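Local coordinates for protein 3-isopropylmalate dehydratase small subunit (Campylobacter jejuni, PDB 3Q3W) that catalyses, as the small subunit of isopropylmalate isomerase, the interconversion of 2-isopropylmalate and 3-isopropylmalate by way of 2-isopropylmaleate, at residues 26-30 / 31-35; 170-173 / 174-177. All coordinates share one frame; numbering follows the deposited sequence.

Interaction 1: 26-30 / 31-35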
ATOM      1  N   GLN A  26       9.623   5.364  -7.593  1.00 30.82           N
ATOM      2  CA  GLN A  26       9.180   4.023  -7.913  1.00 30.20           C
ATOM      3  C   GLN A  26       7.678   3.955  -7.830  1.00 27.29           C
ATOM      4  O   GLN A  26       7.061   3.300  -8.639  1.00 27.73           O
ATOM      5  CB  GLN A  26       9.830   3.004  -6.994  1.00 30.83           C
ATOM      6  CG  GLN A  26      11.339   2.990  -7.109  1.00 35.13           C
ATOM      7  CD  GLN A  26      11.930   1.877  -6.286  1.00 37.94           C
ATOM      8  OE1 GLN A  26      12.396   2.072  -5.179  1.00 40.06           O
ATOM      9  NE2 GLN A  26      11.867   0.705  -6.809  1.00 39.33           N
ATOM     10  N   ILE A  27       7.098   4.596  -6.834  1.00 26.29           N
ATOM     11  CA  ILE A  27       5.635   4.610  -6.685  1.00 24.73           C
ATOM     12  C   ILE A  27       4.975   5.299  -7.901  1.00 23.63           C
ATOM     13  O   ILE A  27       4.058   4.770  -8.490  1.00 21.83           O
ATOM     14  CB  ILE A  27       5.176   5.255  -5.342  1.00 25.29           C
ATOM     15  CG1 ILE A  27       5.685   4.425  -4.152  1.00 25.62           C
ATOM     16  CG2 ILE A  27       3.620   5.277  -5.233  1.00 21.21           C
ATOM     17  CD1 ILE A  27       5.625   5.136  -2.794  1.00 23.89           C
ATOM     18  N   ILE A  28       5.482   6.471  -8.286  1.00 23.40           N
ATOM     19  CA  ILE A  28       4.935   7.181  -9.431  1.00 23.20           C
ATOM     20  C   ILE A  28       5.957   8.182  -9.913  1.00 24.86           C
ATOM     21  O   ILE A  28       6.323   9.109  -9.173  1.00 25.53           O
ATOM     22  CB  ILE A  28       3.550   7.898  -9.115  1.00 22.97           C
ATOM     23  CG1 ILE A  28       3.032   8.644 -10.354  1.00 22.45           C
ATOM     24  CG2 ILE A  28       3.623   8.749  -7.827  1.00 21.28           C
ATOM     25  CD1 ILE A  28       1.510   8.930 -10.362  1.00 22.66           C
ATOM     26  N   PRO A  29       6.414   7.987 -11.144  1.00 25.26           N
ATOM     27  CA  PRO A  29       7.464   8.797 -11.692  1.00 26.35           C
ATOM     28  C   PRO A  29       7.004  10.243 -11.989  1.00 26.59           C
ATOM     29  O   PRO A  29       5.804  10.520 -12.071  1.00 26.49           O
ATOM     30  CB  PRO A  29       7.818   8.057 -12.982  1.00 25.55           C
ATOM     31  CG  PRO A  29       7.349   6.719 -12.804  1.00 26.97           C
ATOM     32  CD  PRO A  29       6.158   6.799 -11.975  1.00 24.51           C
ATOM     33  N   LYS A  30       7.983  11.115 -12.156  1.00 27.98           N
ATOM     34  CA  LYS A  30       7.783  12.559 -12.226  1.00 29.95           C
ATOM     35  C   LYS A  30       6.999  13.011 -13.451  1.00 29.47           C
ATOM     36  O   LYS A  30       6.343  14.031 -13.388  1.00 31.13           O
ATOM     37  CB  LYS A  30       9.116  13.304 -12.220  1.00 32.38           C
ATOM     38  CG  LYS A  30       9.942  13.169 -10.948  1.00 35.66           C
ATOM     39  CD  LYS A  30      11.332  13.776 -11.215  1.00 43.13           C
ATOM     40  CE  LYS A  30      12.177  14.003  -9.947  1.00 46.66           C
ATOM     41  NZ  LYS A  30      11.453  14.761  -8.898  1.00 46.17           N
ATOM     42  N   GLN A  31       7.094  12.285 -14.560  1.00 28.42           N
ATOM     43  CA  GLN A  31       6.326  12.606 -15.775  1.00 29.08           C
ATOM     44  C   GLN A  31       4.766  12.539 -15.660  1.00 27.31           C
ATOM     45  O   GLN A  31       4.053  13.094 -16.493  1.00 25.93           O
ATOM     46  CB  GLN A  31       6.797  11.755 -16.981  1.00 30.31           C
ATOM     47  CG  GLN A  31       6.576  10.267 -16.912  1.00 30.79           C
ATOM     48  CD  GLN A  31       7.764   9.489 -16.360  1.00 33.42           C
ATOM     49  OE1 GLN A  31       8.466   9.987 -15.502  1.00 35.61           O
ATOM     50  NE2 GLN A  31       7.967   8.254 -16.825  1.00 28.95           N
ATOM     51  N   PHE A  32       4.266  11.946 -14.593  1.00 25.28           N
ATOM     52  CA  PHE A  32       2.807  11.803 -14.386  1.00 24.85           C
ATOM     53  C   PHE A  32       2.222  12.689 -13.298  1.00 24.27           C
ATOM     54  O   PHE A  32       1.084  12.475 -12.876  1.00 25.35           O
ATOM     55  CB  PHE A  32       2.514  10.359 -13.997  1.00 22.88           C
ATOM     56  CG  PHE A  32       2.993   9.361 -15.023  1.00 24.62           C
ATOM     57  CD1 PHE A  32       2.508   9.382 -16.303  1.00 27.53           C
ATOM     58  CD2 PHE A  32       3.967   8.443 -14.715  1.00 24.23           C
ATOM     59  CE1 PHE A  32       2.975   8.448 -17.270  1.00 29.78           C
ATOM     60  CE2 PHE A  32       4.428   7.531 -15.668  1.00 23.95           C
ATOM     61  CZ  PHE A  32       3.950   7.539 -16.923  1.00 23.96           C
ATOM     62  N   LEU A  33       2.992  13.606 -12.753  1.00 24.63           N
ATOM     63  CA  LEU A  33       2.560  14.340 -11.561  1.00 25.43           C
ATOM     64  C   LEU A  33       1.733  15.569 -11.905  1.00 27.40           C
ATOM     65  O   LEU A  33       1.991  16.711 -11.488  1.00 27.34           O
ATOM     66  CB  LEU A  33       3.751  14.684 -10.678  1.00 25.89           C
ATOM     67  CG  LEU A  33       4.703  13.566 -10.300  1.00 24.42           C
ATOM     68  CD1 LEU A  33       5.777  14.182  -9.390  1.00 27.99           C
ATOM     69  CD2 LEU A  33       3.909  12.417  -9.605  1.00 24.59           C
ATOM     70  N   LEU A  34       0.711  15.297 -12.693  1.00 29.77           N
ATOM     71  CA  LEU A  34      -0.193  16.308 -13.166  1.00 31.87           C
ATOM     72  C   LEU A  34      -0.948  16.901 -11.974  1.00 34.79           C
ATOM     73  O   LEU A  34      -1.337  16.184 -11.031  1.00 31.69           O
ATOM     74  CB  LEU A  34      -1.120  15.717 -14.216  1.00 32.36           C
ATOM     75  CG  LEU A  34      -0.485  15.441 -15.587  1.00 32.66           C
ATOM     76  CD1 LEU A  34      -1.423  14.646 -16.420  1.00 36.74           C
ATOM     77  CD2 LEU A  34      -0.177  16.722 -16.291  1.00 35.94           C
ATOM     78  N   ALA A  35      -1.054  18.228 -12.000  1.00 38.33           N
ATOM     79  CA  ALA A  35      -1.592  18.977 -10.880  1.00 42.20           C
ATOM     80  C   ALA A  35      -3.081  18.725 -10.787  1.00 44.97           C
ATOM     81  O   ALA A  35      -3.659  18.737  -9.691  1.00 46.06           O
ATOM     82  CB  ALA A  35      -1.302  20.474 -11.051  1.00 42.39           C
TER
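P29 and F32 meet in a local contact round a short 3-10 turn, formed where the chain leaves helix 24-27 and enters the loop that leads to helix 47-50. The turn is defined by the backbone: F32 N donates to P29 O over 3.3 Å, nearly straight at hydrogen (164°), although it reaches the carbonyl from above its plane, 41° out of it. One residue on, L33 N makes a longer, weak hydrogen bond to K30 O (3.4 Å), which continues the i to i+3 pattern. L33 is then the centre of an inverse gamma turn, closed by a weak bond from L34 N to F32 O.

P29 and F32 lie side by side and point the same way, with P29 CD in the plane of the phenyl ring at its edge, 3.9 Å from F32 CD2. The neighbouring Q31 sets its CG over the centre of one ring face, and its amide folds back until OE1 is 3.2 Å from P29 CB. I28 has already left helical geometry; with its CG1 anti to the backbone N (chi1 179°), it extends so that CD1 lies 4.0 Å from F32 CB, while CG1 approaches L33 CD2 at 3.9 Å.

Neighbouring elements complete the setting. The F32 ring stacks with H44 and also meets H47 at the start of helix 47-50, the helix whose H47 and D48 touch P29. On the side of helix 90-98, I28 packs on A94 and L33 on H90.

Interaction 2: 170-173 / 174-177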
ATOM      1  N   HIS A 170      -5.490  10.103  13.670  1.00 35.60           N
ATOM      2  CA  HIS A 170      -5.478   9.475  12.335  1.00 34.52           C
ATOM      3  C   HIS A 170      -6.481   8.342  12.276  1.00 33.26           C
ATOM      4  O   HIS A 170      -7.164   8.168  11.279  1.00 31.22           O
ATOM      5  CB  HIS A 170      -4.099   8.938  11.975  1.00 34.77           C
ATOM      6  CG  HIS A 170      -3.118  10.008  11.645  1.00 40.14           C
ATOM      7  ND1 HIS A 170      -3.439  11.075  10.831  1.00 46.25           N
ATOM      8  CD2 HIS A 170      -1.827  10.181  12.008  1.00 44.90           C
ATOM      9  CE1 HIS A 170      -2.389  11.869  10.723  1.00 48.54           C
ATOM     10  NE2 HIS A 170      -1.395  11.346  11.421  1.00 47.65           N
ATOM     11  N   ARG A 171      -6.559   7.578  13.366  1.00 33.78           N
ATOM     12  CA  ARG A 171      -7.422   6.408  13.406  1.00 33.33           C
ATOM     13  C   ARG A 171      -8.863   6.811  13.334  1.00 32.51           C
ATOM     14  O   ARG A 171      -9.607   6.229  12.565  1.00 31.48           O
ATOM     15  CB  ARG A 171      -7.189   5.580  14.653  1.00 33.83           C
ATOM     16  CG  ARG A 171      -8.284   4.541  14.967  1.00 35.48           C
ATOM     17  CD  ARG A 171      -7.707   3.486  15.917  1.00 36.83           C
ATOM     18  NE  ARG A 171      -8.671   2.540  16.474  1.00 37.61           N
ATOM     19  CZ  ARG A 171      -9.431   2.733  17.550  1.00 40.63           C
ATOM     20  NH1 ARG A 171      -9.439   3.884  18.200  1.00 42.40           N
ATOM     21  NH2 ARG A 171     -10.229   1.753  17.974  1.00 43.64           N
ATOM     22  N   ILE A 172      -9.260   7.801  14.116  1.00 33.30           N
ATOM     23  CA  ILE A 172     -10.655   8.179  14.107  1.00 33.60           C
ATOM     24  C   ILE A 172     -11.045   8.798  12.775  1.00 32.73           C
ATOM     25  O   ILE A 172     -12.152   8.554  12.335  1.00 32.74           O
ATOM     26  CB  ILE A 172     -11.074   9.066  15.307  1.00 35.85           C
ATOM     27  CG1 ILE A 172     -12.604   9.021  15.522  1.00 36.86           C
ATOM     28  CG2 ILE A 172     -10.596  10.529  15.147  1.00 33.21           C
ATOM     29  CD1 ILE A 172     -13.275   7.603  15.919  1.00 39.41           C
ATOM     30  N   CYS A 173     -10.164   9.596  12.165  1.00 31.73           N
ATOM     31  CA  CYS A 173     -10.392  10.072  10.793  1.00 32.54           C
ATOM     32  C   CYS A 173     -10.660   8.904   9.837  1.00 31.64           C
ATOM     33  O   CYS A 173     -11.650   8.941   9.137  1.00 33.75           O
ATOM     34  CB  CYS A 173      -9.243  10.953  10.298  1.00 31.94           C
ATOM     35  SG  CYS A 173      -9.101  12.559  11.170  1.00 35.32           S
ATOM     36  N   LEU A 174      -9.831   7.853   9.844  1.00 31.00           N
ATOM     37  CA  LEU A 174     -10.033   6.710   8.952  0.60 30.11           C
ATOM     38  C   LEU A 174     -11.328   5.975   9.301  1.00 31.00           C
ATOM     39  O   LEU A 174     -12.095   5.633   8.422  1.00 30.88           O
ATOM     40  CB  LEU A 174      -8.859   5.729   9.030  0.60 30.11           C
ATOM     41  CG  LEU A 174      -7.513   6.219   8.474  0.60 30.28           C
ATOM     42  CD1 LEU A 174      -6.360   5.350   8.947  0.60 30.65           C
ATOM     43  CD2 LEU A 174      -7.558   6.226   7.000  0.60 29.70           C
ATOM     44  N   LEU A 175     -11.572   5.736  10.594  1.00 32.11           N
ATOM     45  CA  LEU A 175     -12.812   5.060  10.989  1.00 34.16           C
ATOM     46  C   LEU A 175     -14.097   5.810  10.578  1.00 35.33           C
ATOM     47  O   LEU A 175     -15.088   5.206  10.182  1.00 35.67           O
ATOM     48  CB  LEU A 175     -12.842   4.782  12.520  1.00 35.54           C
ATOM     49  CG  LEU A 175     -11.801   3.827  13.124  1.00 34.95           C
ATOM     50  CD1 LEU A 175     -11.917   3.884  14.652  1.00 34.59           C
ATOM     51  CD2 LEU A 175     -11.930   2.355  12.627  1.00 33.54           C
ATOM     52  N   GLU A 176     -14.093   7.129  10.675  1.00 36.51           N
ATOM     53  CA  GLU A 176     -15.271   7.905  10.308  1.00 37.78           C
ATOM     54  C   GLU A 176     -15.179   8.516   8.907  1.00 38.19           C
ATOM     55  O   GLU A 176     -16.104   9.179   8.469  1.00 39.29           O
ATOM     56  CB  GLU A 176     -15.501   9.002  11.358  1.00 39.80           C
ATOM     57  CG  GLU A 176     -15.719   8.482  12.757  1.00 41.66           C
ATOM     58  CD  GLU A 176     -17.067   7.813  12.903  1.00 47.55           C
ATOM     59  OE1 GLU A 176     -18.042   8.406  12.406  1.00 51.22           O
ATOM     60  OE2 GLU A 176     -17.164   6.705  13.500  1.00 52.08           O
ATOM     61  N   GLY A 177     -14.069   8.304   8.213  1.00 38.09           N
ATOM     62  CA  GLY A 177     -13.853   8.891   6.886  1.00 39.45           C
ATOM     63  C   GLY A 177     -13.923  10.409   6.951  1.00 42.15           C
ATOM     64  O   GLY A 177     -14.661  11.037   6.185  1.00 42.51           O
TER
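H170 begins the contact through its backbone: its carbonyl O accepts L174 N at 3.0 Å, the first of three successive i to i+4 bonds in the last turns of helix 168-176. L174 CG also lies 3.4 Å from H170 O, so the leucine side chain runs past the carbonyl that its own amide uses.

R171 is next, and its O receives L175 N at 2.8 Å, nearly straight at hydrogen (170°). Its side chain packs on L175. A chi1 of 165° swings CG away from the backbone N, and the chain stays extended as far as NE, carrying the aliphatic part obliquely across L175 and bringing CG within 3.7 Å of L175 CD1. The same methyl sits over the centre of one guanidinium face, 3.9 Å above its plane. The group's rotation is further restrained by two hydrogen bonds, from NE to L150 O and from NH2 to L151 O.

I172 O takes E176 N in a somewhat more bent bond (155° at hydrogen). I172 and E176 run side by side in the same direction, with I172 CD1 4.1 Å from E176 CG, whereas I172 and L175 cross at about a right angle.

C173 lends its carbonyl O to the end of the helix, where G177, with positive phi, is the C-prime residue of a Schellman motif: L178 N is paired with C173 O, and G177 N makes a weak 3.3 Å bond to L174 O.

Toward the protein, H170 and L174 pack on L117 of helix 110-118, L174 and L175 meet L150 in the loop after strand 145-149, and L174 shares a backbone hydrogen bond with F7, shortly before strand 9-17.

How the interactions relate
Interactions 1 and 2 are separate local contacts, with centres 27 Å apart and nearest atoms about 16 Å apart. They come in series along the chain: 26-35 follows strand 9-17 early in the sequence, whereas 170-177 follows strand 160-163 in the last modelled helix. Each centre is about 17 Å from that of the chain, so both lie toward its outside. Both mark a helix end: at 26-35 the chain goes on through a 3-10 turn, and at 170-177 a Schellman motif ends the helix. Their surroundings differ, with helices 47-50 and 90-98 beside interaction 1 and helix 110-118 beside interaction 2; the two stretches thus pack against different helices.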